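KLLA0C04147p (Kluyveromyces lactis, PDB 5H2D) binds ergosterol through its oxysterol-binding (ORD) domain, the part crystallised here, and probably transfers sterols between membranes as an Osh1-type OSBP-family protein. Local coordinates at residues Ala111-Arg116 / Arg323-Asn329; Gln74-Glu78 / Phe333-Asn338; Leu33-Asp38 / Glu363-Tyr367; Gly175-Phe180 / Asn208-Leu214. All coordinates share one frame; numbering follows the deposited sequence.

Interaction 1: Ala111-Arg116 / Arg323-Asn329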
# COMPACT_ATOMS: atom_id res chain seq x y z
N ALA A 111 3.26 -10.45 -1.03
CA ALA A 111 2.67 -11.74 -0.71
C ALA A 111 1.15 -11.65 -0.62
O ALA A 111 0.45 -12.58 -1.02
CB ALA A 111 3.22 -12.27 0.61
N SER A 112 0.64 -10.54 -0.10
CA SER A 112 -0.80 -10.38 0.09
C SER A 112 -1.57 -10.26 -1.22
O SER A 112 -2.79 -10.35 -1.19
CB SER A 112 -1.08 -9.14 0.94
OG SER A 112 -0.60 -7.98 0.30
N THR A 113 -0.89 -10.09 -2.36
CA THR A 113 -1.60 -9.97 -3.63
C THR A 113 -1.98 -11.32 -4.23
O THR A 113 -2.88 -11.39 -5.07
CB THR A 113 -0.78 -9.16 -4.66
OG1 THR A 113 0.40 -9.88 -5.05
CG2 THR A 113 -0.37 -7.81 -4.10
N VAL A 114 -1.33 -12.40 -3.78
CA VAL A 114 -1.62 -13.71 -4.33
C VAL A 114 -3.05 -14.13 -3.98
O VAL A 114 -3.56 -13.82 -2.90
CB VAL A 114 -0.59 -14.73 -3.81
CG1 VAL A 114 -0.89 -16.11 -4.35
CG2 VAL A 114 0.80 -14.28 -4.21
N LYS A 115 -3.69 -14.85 -4.90
CA LYS A 115 -5.02 -15.45 -4.72
C LYS A 115 -6.14 -14.42 -4.62
O LYS A 115 -7.25 -14.78 -4.22
CB LYS A 115 -5.07 -16.37 -3.50
CG LYS A 115 -4.22 -17.63 -3.67
CD LYS A 115 -4.59 -18.68 -2.64
CE LYS A 115 -4.11 -18.30 -1.24
NZ LYS A 115 -2.67 -18.64 -0.99
N ARG A 116 -5.89 -13.16 -4.95
CA ARG A 116 -6.95 -12.15 -4.98
C ARG A 116 -7.03 -11.57 -6.40
O ARG A 116 -6.64 -10.44 -6.67
CB ARG A 116 -6.68 -11.07 -3.92
CG ARG A 116 -6.86 -11.62 -2.50
CD ARG A 116 -6.04 -10.81 -1.52
NE ARG A 116 -6.67 -9.54 -1.24
CZ ARG A 116 -6.17 -8.63 -0.41
NH1 ARG A 116 -5.01 -8.87 0.21
NH2 ARG A 116 -6.84 -7.50 -0.20
N ARG A 323 -1.88 -17.42 6.76
CA ARG A 323 -3.01 -16.89 6.00
C ARG A 323 -4.18 -17.85 6.11
O ARG A 323 -4.30 -18.79 5.32
CB ARG A 323 -2.61 -16.65 4.55
CG ARG A 323 -3.62 -15.87 3.76
CD ARG A 323 -2.95 -15.29 2.53
NE ARG A 323 -3.95 -14.89 1.56
CZ ARG A 323 -3.68 -14.36 0.37
NH1 ARG A 323 -2.42 -14.13 -0.02
NH2 ARG A 323 -4.68 -14.04 -0.42
N PRO A 324 -5.06 -17.64 7.09
CA PRO A 324 -6.27 -18.45 7.17
C PRO A 324 -7.16 -18.19 5.96
O PRO A 324 -7.01 -17.20 5.24
CB PRO A 324 -6.94 -17.98 8.46
CG PRO A 324 -5.90 -17.18 9.20
CD PRO A 324 -4.99 -16.62 8.14
N GLU A 325 -8.10 -19.11 5.75
CA GLU A 325 -9.13 -18.92 4.74
C GLU A 325 -10.14 -17.88 5.22
O GLU A 325 -10.68 -17.98 6.32
CB GLU A 325 -9.84 -20.24 4.45
CG GLU A 325 -8.95 -21.28 3.82
CD GLU A 325 -8.51 -20.91 2.42
OE1 GLU A 325 -8.75 -19.76 1.99
OE2 GLU A 325 -7.93 -21.78 1.73
N PHE A 326 -10.37 -16.88 4.39
CA PHE A 326 -11.38 -15.86 4.64
C PHE A 326 -12.19 -15.69 3.35
O PHE A 326 -11.68 -15.94 2.26
CB PHE A 326 -10.78 -14.50 5.01
CG PHE A 326 -10.21 -14.44 6.40
CD1 PHE A 326 -11.05 -14.45 7.50
CD2 PHE A 326 -8.85 -14.33 6.59
CE1 PHE A 326 -10.52 -14.38 8.78
CE2 PHE A 326 -8.32 -14.26 7.86
CZ PHE A 326 -9.16 -14.28 8.96
N PRO A 327 -13.42 -15.21 3.47
CA PRO A 327 -14.14 -14.78 2.26
C PRO A 327 -13.27 -13.81 1.47
O PRO A 327 -12.52 -13.01 2.04
CB PRO A 327 -15.39 -14.10 2.82
CG PRO A 327 -15.56 -14.68 4.21
CD PRO A 327 -14.16 -14.92 4.71
N PHE A 328 -13.34 -13.91 0.15
CA PHE A 328 -12.59 -13.06 -0.77
C PHE A 328 -11.09 -13.28 -0.66
O PHE A 328 -10.31 -12.50 -1.23
CB PHE A 328 -12.92 -11.58 -0.56
CG PHE A 328 -14.40 -11.30 -0.38
CD1 PHE A 328 -15.24 -11.25 -1.47
CD2 PHE A 328 -14.93 -11.10 0.89
CE1 PHE A 328 -16.58 -11.00 -1.30
CE2 PHE A 328 -16.28 -10.86 1.06
CZ PHE A 328 -17.11 -10.81 -0.04
N ASN A 329 -10.66 -14.33 0.04
CA ASN A 329 -9.24 -14.66 0.16
C ASN A 329 -8.44 -13.55 0.82
O ASN A 329 -7.25 -13.38 0.55
CB ASN A 329 -8.64 -15.04 -1.20
CG ASN A 329 -9.07 -16.40 -1.66
OD1 ASN A 329 -9.61 -17.19 -0.88
ND2 ASN A 329 -8.82 -16.71 -2.92
O HOH W 1 0.13 -15.10 1.01
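The guanidinium of Arg323 has Lys115 CE over the centre of one face, 4.2 Å above its plane, and a water in plane at its edge. Near that plane, again at the edge, stands the carbonyl oxygen of Val114. NH2 gives it the main bond, 2.7 Å from Arg323 NH2 to Val114 O, with the donor nearly along the C=O axis (161°); the second bond, from NH1 to the same oxygen, is weak. The bridging water accepts from Arg323 NH1 and donates to Ala111 O. Arg323 NH2 also reaches back to Asn329 O, at 2.8 Å, so one nitrogen ties both loops. Thr113 to Arg116 form a type II beta turn, which in this oxysterol-binding domain lies in the loop between helix 95-108 and strand 119-121. The Val114 and Lys115 carbonyls face the loop that leads into helix 332-337. The amide of Asn329 lies flat to its acceptor: ND2 donates to Lys115 O at 2.8 Å, in the carbonyl plane and within 7° of its own amide plane. Arg116, a residue of the ergosterol pocket, sets its guanidinium 86° from that of Arg323. Its CD packs 3.5 Å from Asn329 O, while its charged end makes salt bridges with Glu68 and Glu78.

Interaction 2: Gln74-Glu78 / Phe333-Asn338. With ERG (ergosterol), chain B.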
# COMPACT_ATOMS: atom_id res chain seq x y z
N GLN A 74 -7.48 1.07 0.66
CA GLN A 74 -7.09 0.07 1.64
C GLN A 74 -6.04 -0.89 1.10
O GLN A 74 -5.16 -1.31 1.86
CB GLN A 74 -8.35 -0.67 2.12
CG GLN A 74 -9.28 0.28 2.90
CD GLN A 74 -10.67 -0.26 3.07
OE1 GLN A 74 -11.19 -0.95 2.20
NE2 GLN A 74 -11.31 0.08 4.20
N ARG A 75 -6.07 -1.21 -0.20
CA ARG A 75 -4.98 -2.00 -0.76
C ARG A 75 -3.65 -1.29 -0.60
O ARG A 75 -2.62 -1.94 -0.36
CB ARG A 75 -5.23 -2.30 -2.24
CG ARG A 75 -6.43 -3.18 -2.51
CD ARG A 75 -6.40 -4.49 -1.72
NE ARG A 75 -5.32 -5.37 -2.15
CZ ARG A 75 -5.43 -6.30 -3.11
NH1 ARG A 75 -6.60 -6.49 -3.71
NH2 ARG A 75 -4.38 -7.03 -3.43
N VAL A 76 -3.64 0.03 -0.75
CA VAL A 76 -2.39 0.77 -0.55
C VAL A 76 -1.95 0.72 0.91
O VAL A 76 -0.75 0.67 1.19
CB VAL A 76 -2.56 2.22 -1.05
CG1 VAL A 76 -1.36 3.05 -0.67
CG2 VAL A 76 -2.76 2.22 -2.58
N ALA A 77 -2.90 0.69 1.85
CA ALA A 77 -2.52 0.53 3.26
C ALA A 77 -1.87 -0.82 3.54
O ALA A 77 -1.17 -0.95 4.55
CB ALA A 77 -3.75 0.71 4.15
N GLU A 78 -2.10 -1.83 2.69
CA GLU A 78 -1.42 -3.10 2.89
C GLU A 78 0.09 -3.00 2.68
O GLU A 78 0.80 -3.97 2.99
CB GLU A 78 -2.04 -4.17 1.97
CG GLU A 78 -3.50 -4.47 2.36
CD GLU A 78 -4.15 -5.61 1.57
OE1 GLU A 78 -3.60 -6.73 1.53
OE2 GLU A 78 -5.24 -5.39 1.00
N PHE A 333 -4.38 -9.21 7.88
CA PHE A 333 -4.20 -7.77 7.95
C PHE A 333 -5.30 -7.05 7.17
O PHE A 333 -5.86 -6.06 7.65
CB PHE A 333 -2.83 -7.38 7.41
CG PHE A 333 -2.51 -5.91 7.56
CD1 PHE A 333 -2.11 -5.40 8.79
CD2 PHE A 333 -2.59 -5.05 6.47
CE1 PHE A 333 -1.81 -4.06 8.92
CE2 PHE A 333 -2.30 -3.71 6.61
CZ PHE A 333 -1.89 -3.21 7.83
N ALA A 334 -5.63 -7.55 5.98
CA ALA A 334 -6.66 -6.89 5.19
C ALA A 334 -8.01 -6.92 5.89
O ALA A 334 -8.78 -5.98 5.77
CB ALA A 334 -6.75 -7.51 3.79
N VAL A 335 -8.30 -8.00 6.62
CA VAL A 335 -9.55 -8.08 7.37
C VAL A 335 -9.67 -6.94 8.38
O VAL A 335 -10.79 -6.49 8.68
CB VAL A 335 -9.66 -9.46 8.04
CG1 VAL A 335 -10.77 -9.47 9.11
CG2 VAL A 335 -9.97 -10.52 7.00
N THR A 336 -8.54 -6.42 8.89
CA THR A 336 -8.64 -5.35 9.88
C THR A 336 -9.03 -4.00 9.28
O THR A 336 -9.45 -3.11 10.03
CB THR A 336 -7.33 -5.16 10.66
OG1 THR A 336 -6.34 -4.53 9.83
CG2 THR A 336 -6.80 -6.49 11.20
N LEU A 337 -8.91 -3.82 7.96
CA LEU A 337 -8.87 -2.47 7.41
C LEU A 337 -10.26 -1.86 7.29
O LEU A 337 -10.45 -0.69 7.64
CB LEU A 337 -8.19 -2.49 6.04
CG LEU A 337 -6.70 -2.83 6.09
CD1 LEU A 337 -6.14 -2.99 4.68
CD2 LEU A 337 -5.92 -1.79 6.85
N ASN A 338 -11.22 -2.60 6.74
CA ASN A 338 -12.57 -2.08 6.54
C ASN A 338 -13.49 -2.36 7.72
O ASN A 338 -14.71 -2.44 7.53
CB ASN A 338 -13.18 -2.63 5.25
CG ASN A 338 -14.27 -1.73 4.71
OD1 ASN A 338 -14.14 -0.52 4.72
ND2 ASN A 338 -15.38 -2.33 4.26
C1 ERG B . -0.16 -3.81 -5.59
C2 ERG B . 0.50 -3.19 -4.35
C3 ERG B . 0.35 -1.70 -4.46
C4 ERG B . -1.13 -1.31 -4.53
C5 ERG B . -1.84 -2.03 -5.54
C6 ERG B . -2.90 -1.41 -6.19
C7 ERG B . -3.70 -2.05 -7.15
C8 ERG B . -3.46 -3.38 -7.49
C9 ERG B . -2.25 -3.99 -7.03
C10 ERG B . -1.64 -3.42 -5.72
C11 ERG B . -2.27 -5.57 -7.04
C12 ERG B . -3.00 -6.16 -8.25
C13 ERG B . -4.41 -5.53 -8.32
C14 ERG B . -4.17 -4.03 -8.58
C15 ERG B . -5.57 -3.54 -8.89
C16 ERG B . -6.20 -4.70 -9.71
C17 ERG B . -5.18 -5.87 -9.59
C18 ERG B . -5.25 -5.82 -7.05
C19 ERG B . -2.44 -4.04 -4.54
C20 ERG B . -5.94 -7.21 -9.66
C21 ERG B . -5.06 -8.44 -9.48
C22 ERG B . -6.58 -7.26 -11.05
C23 ERG B . -8.07 -7.22 -11.20
C24 ERG B . -8.68 -7.23 -12.60
C25 ERG B . -9.91 -8.16 -12.58
C26 ERG B . -9.44 -9.57 -12.22
C27 ERG B . -10.61 -8.23 -13.94
C28 ERG B . -9.07 -5.80 -12.92
O1 ERG B . 1.00 -1.03 -3.32
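Gln74 sets its CG anti to the carbonyl carbon (chi1 -67°) and runs extended beyond it, which carries the amide across to Asn338, whose own CG lies anti to the backbone N. The two amides meet with their planes 77° apart. Gln74 NE2 donates to Asn338 OD1 at 2.9 Å in a nearly straight bond (170°); the acceptor lies in the plane of the Gln74 amide, but the donor is tilted from the carbonyl plane of Asn338. The other amide atoms are also engaged: Gln74 OE1 accepts from Ser71 N and Gln359 NE2, and Asn338 ND2 probably bonds to Glu363. With an alanine at Gln74, Asn338 OD1 would probably lose this donor and a gap would be likely to open beside Asn338 CB. Helix 72-77 here lies against helix 332-337 inside the oxysterol-binding domain, in a wholly buried contact near the centre of the chain. Leu337 fills the middle, its CD1 3.4 Å from Gln74 O and 3.8 Å from Glu78 CG, while its CD2 approaches Ala77 CB. Further along, the ring of Phe333 turns its edge to Ala77 O, with CE2 3.6 Å from that oxygen. Ala334 CB packs on the carboxylate of Glu78, which is held by two arginines: Arg75 NE at 3.2 Å from Glu78 OE2, and Arg116, bound to OE1. Arg75 leaves the helix on the side of the sterol, where its NH1 comes within 3.7 Å of ergosterol C18.

Interaction 3: Leu33-Asp38 / Glu363-Tyr367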
# COMPACT_ATOMS: atom_id res chain seq x y z
N LEU A 33 -14.74 -11.82 9.18
CA LEU A 33 -15.92 -11.19 8.61
C LEU A 33 -17.17 -11.92 9.08
O LEU A 33 -17.12 -13.08 9.49
CB LEU A 33 -15.86 -11.21 7.08
CG LEU A 33 -14.61 -10.59 6.47
CD1 LEU A 33 -14.70 -10.67 4.95
CD2 LEU A 33 -14.45 -9.16 6.95
N LYS A 34 -18.30 -11.23 8.98
CA LYS A 34 -19.56 -11.90 9.31
C LYS A 34 -19.83 -13.04 8.35
O LYS A 34 -20.27 -14.12 8.76
CB LYS A 34 -20.71 -10.88 9.32
CG LYS A 34 -21.12 -10.37 7.96
CD LYS A 34 -22.21 -9.33 8.08
CE LYS A 34 -23.36 -9.83 8.93
NZ LYS A 34 -24.12 -10.93 8.26
N LEU A 35 -19.56 -12.84 7.06
CA LEU A 35 -19.57 -13.94 6.10
C LEU A 35 -18.52 -14.97 6.50
O LEU A 35 -17.36 -14.64 6.75
CB LEU A 35 -19.28 -13.39 4.70
CG LEU A 35 -20.14 -13.68 3.48
CD1 LEU A 35 -21.61 -13.37 3.71
CD2 LEU A 35 -19.60 -12.85 2.32
N GLY A 36 -18.92 -16.24 6.59
CA GLY A 36 -17.98 -17.27 7.00
C GLY A 36 -17.15 -17.73 5.83
O GLY A 36 -15.95 -18.01 5.94
N LYS A 37 -17.83 -17.85 4.70
CA LYS A 37 -17.24 -17.91 3.37
C LYS A 37 -18.28 -17.27 2.45
O LYS A 37 -19.17 -16.54 2.91
CB LYS A 37 -16.88 -19.35 2.99
CG LYS A 37 -15.90 -19.47 1.84
CD LYS A 37 -14.53 -18.95 2.25
CE LYS A 37 -14.10 -19.60 3.57
NZ LYS A 37 -13.46 -18.63 4.50
N ASP A 38 -18.19 -17.54 1.16
CA ASP A 38 -19.31 -17.19 0.30
C ASP A 38 -19.15 -17.90 -1.03
O ASP A 38 -18.08 -18.41 -1.37
CB ASP A 38 -19.45 -15.68 0.12
CG ASP A 38 -20.91 -15.25 -0.00
OD1 ASP A 38 -21.71 -15.60 0.90
OD2 ASP A 38 -21.26 -14.59 -1.00
N GLU A 363 -19.14 -6.60 1.27
CA GLU A 363 -18.40 -7.34 2.29
C GLU A 363 -19.30 -8.29 3.05
O GLU A 363 -18.85 -9.35 3.50
CB GLU A 363 -17.73 -6.36 3.26
CG GLU A 363 -16.71 -7.02 4.17
CD GLU A 363 -16.29 -6.12 5.31
OE1 GLU A 363 -16.89 -6.22 6.40
OE2 GLU A 363 -15.35 -5.31 5.12
N GLU A 364 -20.57 -7.92 3.21
CA GLU A 364 -21.54 -8.73 3.93
C GLU A 364 -22.28 -9.70 3.02
O GLU A 364 -23.23 -10.36 3.47
CB GLU A 364 -22.51 -7.82 4.67
CG GLU A 364 -21.79 -6.99 5.74
CD GLU A 364 -22.70 -6.12 6.60
OE1 GLU A 364 -23.89 -5.99 6.27
OE2 GLU A 364 -22.20 -5.56 7.59
N GLY A 365 -21.86 -9.80 1.76
CA GLY A 365 -22.46 -10.75 0.85
C GLY A 365 -23.79 -10.34 0.25
O GLY A 365 -24.49 -11.18 -0.31
N ARG A 366 -24.15 -9.06 0.35
CA ARG A 366 -25.42 -8.56 -0.17
C ARG A 366 -25.13 -7.88 -1.51
O ARG A 366 -25.01 -6.66 -1.61
CB ARG A 366 -26.08 -7.63 0.83
CG ARG A 366 -26.49 -8.37 2.09
CD ARG A 366 -27.53 -7.60 2.85
NE ARG A 366 -27.04 -6.28 3.19
CZ ARG A 366 -26.24 -6.03 4.23
NH1 ARG A 366 -25.86 -7.02 5.03
NH2 ARG A 366 -25.84 -4.79 4.46
N TYR A 367 -25.01 -8.71 -2.54
CA TYR A 367 -24.44 -8.22 -3.79
C TYR A 367 -25.43 -7.37 -4.58
O TYR A 367 -25.00 -6.47 -5.30
CB TYR A 367 -23.93 -9.40 -4.63
CG TYR A 367 -22.94 -10.23 -3.85
CD1 TYR A 367 -21.86 -9.63 -3.19
CD2 TYR A 367 -23.11 -11.60 -3.71
CE1 TYR A 367 -20.97 -10.38 -2.45
CE2 TYR A 367 -22.21 -12.36 -2.96
CZ TYR A 367 -21.14 -11.75 -2.34
OH TYR A 367 -20.26 -12.51 -1.59
O HOH W 2 -18.54 -8.10 7.45
O HOH W 3 -24.16 -13.77 -0.02
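Leu35 wedges tightly into the end of helix 357-363: its CD1 lies 3.4 Å from Glu364 O, and CD2 meets Glu363 O and Gly365 N. Gly365, at positive phi, is the C-prime residue of a Schellman motif that closes this helix. A beta-carbon in its place would collide with Leu35 CD1, which is how the leucine can come so near the backbone. Beside it, Leu33 CD2 packs across the carboxylate of Glu363 at about a right angle, 3.9 Å from OE1. That oxygen is well supplied with partners, since Arg30 and Arg360 make salt bridges to it and a water donates to it at 2.7 Å.

The outer side is more exposed and more charged. Lys34 presses its aliphatic CD closely on Glu364 CG, 3.3 Å away, but its NZ end is loosely placed, 5.3 Å from Glu364 OE1; the carboxylate is paired instead with Arg366, whose NH1 uses the anti lone pair of OE1. At the other end Asp38 and Tyr367 approach from opposite directions. Tyr367 OH appears to donate to Asp38 OD2, near the plane of the ring, but the modelled 2.4 Å between the two oxygens is too short to be taken literally, so the exact length is doubtful.

The 33-38 loop, between helices 7-18 and 45-49, thus covers the joint where helix 357-363 ends and helix 367-390 begins, with Arg366 as N-cap.

Interaction 4: Gly175-Phe180 / Asn208-Leu214. With ERG (ergosterol), chain B; SO4 (sulfate ion), chain C.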
# COMPACT_ATOMS: atom_id res chain seq x y z
N GLY A 175 -5.81 -8.38 -24.21
CA GLY A 175 -6.31 -9.57 -24.85
C GLY A 175 -5.64 -10.85 -24.40
O GLY A 175 -6.18 -11.94 -24.64
N ARG A 176 -4.48 -10.76 -23.76
CA ARG A 176 -3.83 -11.91 -23.16
C ARG A 176 -3.63 -11.73 -21.66
O ARG A 176 -4.10 -12.56 -20.88
CB ARG A 176 -2.50 -12.21 -23.85
CG ARG A 176 -1.72 -13.30 -23.15
CD ARG A 176 -0.82 -14.05 -24.10
NE ARG A 176 -0.11 -15.13 -23.42
CZ ARG A 176 0.75 -15.95 -24.03
NH1 ARG A 176 1.36 -16.90 -23.34
NH2 ARG A 176 0.99 -15.81 -25.33
N SER A 177 -2.94 -10.67 -21.24
CA SER A 177 -2.66 -10.42 -19.83
C SER A 177 -3.25 -9.08 -19.41
O SER A 177 -3.55 -8.22 -20.24
CB SER A 177 -1.15 -10.43 -19.55
OG SER A 177 -0.52 -9.34 -20.20
N PHE A 178 -3.44 -8.92 -18.10
CA PHE A 178 -3.92 -7.66 -17.53
C PHE A 178 -2.74 -7.04 -16.79
O PHE A 178 -2.23 -7.63 -15.84
CB PHE A 178 -5.10 -7.91 -16.59
CG PHE A 178 -6.15 -6.82 -16.60
CD1 PHE A 178 -5.80 -5.47 -16.69
CD2 PHE A 178 -7.49 -7.14 -16.51
CE1 PHE A 178 -6.78 -4.49 -16.68
CE2 PHE A 178 -8.47 -6.17 -16.49
CZ PHE A 178 -8.11 -4.84 -16.59
N ASP A 179 -2.30 -5.87 -17.25
CA ASP A 179 -1.07 -5.25 -16.79
C ASP A 179 -1.38 -4.03 -15.93
O ASP A 179 -2.30 -3.28 -16.24
CB ASP A 179 -0.19 -4.81 -17.97
CG ASP A 179 1.24 -4.49 -17.56
OD1 ASP A 179 1.87 -5.32 -16.88
OD2 ASP A 179 1.74 -3.40 -17.92
N PHE A 180 -0.59 -3.84 -14.88
CA PHE A 180 -0.76 -2.74 -13.93
C PHE A 180 0.58 -2.07 -13.68
O PHE A 180 1.53 -2.72 -13.25
CB PHE A 180 -1.37 -3.24 -12.61
CG PHE A 180 -2.68 -3.91 -12.82
CD1 PHE A 180 -2.75 -5.25 -13.16
CD2 PHE A 180 -3.85 -3.17 -12.75
CE1 PHE A 180 -3.99 -5.85 -13.40
CE2 PHE A 180 -5.08 -3.75 -12.98
CZ PHE A 180 -5.15 -5.09 -13.31
N ASN A 208 2.48 -5.13 -11.77
CA ASN A 208 1.77 -6.39 -11.55
C ASN A 208 1.05 -6.78 -12.83
O ASN A 208 0.76 -5.94 -13.68
CB ASN A 208 0.74 -6.31 -10.40
CG ASN A 208 0.86 -5.04 -9.60
OD1 ASN A 208 0.12 -4.08 -9.85
ND2 ASN A 208 1.78 -5.02 -8.63
N GLN A 209 0.75 -8.06 -12.96
CA GLN A 209 -0.06 -8.49 -14.08
C GLN A 209 -0.87 -9.70 -13.66
O GLN A 209 -0.47 -10.46 -12.78
CB GLN A 209 0.79 -8.81 -15.31
CG GLN A 209 1.80 -9.91 -15.06
CD GLN A 209 2.65 -10.23 -16.28
OE1 GLN A 209 2.35 -9.82 -17.40
NE2 GLN A 209 3.72 -10.98 -16.06
N VAL A 210 -2.02 -9.87 -14.31
CA VAL A 210 -2.78 -11.11 -14.21
C VAL A 210 -2.46 -11.92 -15.45
O VAL A 210 -2.69 -11.45 -16.57
CB VAL A 210 -4.28 -10.86 -14.07
CG1 VAL A 210 -5.03 -12.18 -14.04
CG2 VAL A 210 -4.58 -10.07 -12.78
N VAL A 211 -1.88 -13.10 -15.26
CA VAL A 211 -1.59 -14.02 -16.36
C VAL A 211 -2.34 -15.33 -16.13
O VAL A 211 -3.09 -15.46 -15.15
CB VAL A 211 -0.07 -14.27 -16.50
CG1 VAL A 211 0.64 -12.99 -16.88
CG2 VAL A 211 0.51 -14.83 -15.22
N GLY A 212 -2.17 -16.30 -17.03
CA GLY A 212 -2.94 -17.52 -16.93
C GLY A 212 -4.40 -17.39 -17.32
O GLY A 212 -5.18 -18.29 -17.04
N ILE A 213 -4.78 -16.27 -17.94
CA ILE A 213 -6.19 -16.02 -18.23
C ILE A 213 -6.67 -16.95 -19.33
O ILE A 213 -7.73 -17.58 -19.21
CB ILE A 213 -6.38 -14.54 -18.60
CG1 ILE A 213 -5.86 -13.65 -17.46
CG2 ILE A 213 -7.84 -14.24 -18.92
CD1 ILE A 213 -5.91 -12.15 -17.76
N LEU A 214 -5.90 -17.06 -20.42
CA LEU A 214 -6.27 -17.97 -21.50
C LEU A 214 -6.19 -19.42 -21.06
O LEU A 214 -7.00 -20.25 -21.50
CB LEU A 214 -5.35 -17.74 -22.70
CG LEU A 214 -5.31 -16.30 -23.21
CD1 LEU A 214 -4.38 -16.20 -24.42
CD2 LEU A 214 -6.72 -15.82 -23.53
C1 ERG B . -0.16 -3.81 -5.59
C2 ERG B . 0.50 -3.19 -4.35
C3 ERG B . 0.35 -1.70 -4.46
C4 ERG B . -1.13 -1.31 -4.53
C5 ERG B . -1.84 -2.03 -5.54
C6 ERG B . -2.90 -1.41 -6.19
C7 ERG B . -3.70 -2.05 -7.15
C8 ERG B . -3.46 -3.38 -7.49
C9 ERG B . -2.25 -3.99 -7.03
C10 ERG B . -1.64 -3.42 -5.72
C11 ERG B . -2.27 -5.57 -7.04
C12 ERG B . -3.00 -6.16 -8.25
C13 ERG B . -4.41 -5.53 -8.32
C14 ERG B . -4.17 -4.03 -8.58
C15 ERG B . -5.57 -3.54 -8.89
C16 ERG B . -6.20 -4.70 -9.71
C17 ERG B . -5.18 -5.87 -9.59
C18 ERG B . -5.25 -5.82 -7.05
C19 ERG B . -2.44 -4.04 -4.54
C20 ERG B . -5.94 -7.21 -9.66
C21 ERG B . -5.06 -8.44 -9.48
C22 ERG B . -6.58 -7.26 -11.05
C23 ERG B . -8.07 -7.22 -11.20
C24 ERG B . -8.68 -7.23 -12.60
C25 ERG B . -9.91 -8.16 -12.58
C26 ERG B . -9.44 -9.57 -12.22
C27 ERG B . -10.61 -8.23 -13.94
C28 ERG B . -9.07 -5.80 -12.92
O1 ERG B . 1.00 -1.03 -3.32
S SO4 C . -1.75 -17.38 -20.61
O1 SO4 C . -2.95 -17.97 -20.04
O2 SO4 C . -0.76 -17.14 -19.54
O3 SO4 C . -1.19 -18.29 -21.60
O4 SO4 C . -2.10 -16.14 -21.28
O HOH W 4 -3.09 -14.39 -19.31
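Phe178 and Val210 exchange both backbone bonds of an antiparallel hydrogen-bonded pair: Phe178 N reaches Val210 O at 3.1 Å, on a lone pair, and Val210 N reaches Phe178 O at 2.7 Å. Phe180 and Asn208 repeat the pattern, the bond from Phe180 N to Asn208 O tilted 20° from the carbonyl plane. Between them lies the non-hydrogen-bonded pair Asp179 and Gln209; Asp179 is held by Tyr223 and Lys181, and Gln209 NE2 bonds to Asp221. Past the strand ends a sulfate, probably from the crystallisation liquor, takes a bond from Gly212 N at 3.0 Å and a weak one from Arg176 NE; a water joins it to Arg176 O.

The face carrying Phe178, Phe180, Val210 and Asn208 lines the ergosterol pocket and is mostly apolar, with the Asn208 amide as its polar member. Phe180 lays one ring face over sterol C17, 3.8 Å above the plane and toward the rim, with CZ 3.4 Å from C22. A serine at Phe180 would probably strip C16, C17 and C22 of this flat cover and leave a gap there. With the facing backbone groups paired and the Asn208 amide held by His182 and Asn222, the face presents mainly carbon to the sterol.

Interaction 2 is the most buried of the four and joins two helices near the centre of the chain. Interactions 1, 3 and 4 are partly buried: 1 and 3 rest on loops, while 4 pairs two strands and turns its buried side to the pocket. The first three form a continuous network, and Pro327 of interaction 1 also packs on Leu35 of interaction 3. Interaction 1 relies on side chains gripping carbonyls, 2 on a buried amide pair and leucine packing, 3 on leucines flanked by charged groups, and 4 on backbone pairing and aromatic cover. Interaction 4 touches none of the others, yet it and interaction 2 both meet ergosterol, and interaction 1 holds Arg116 of the same pocket.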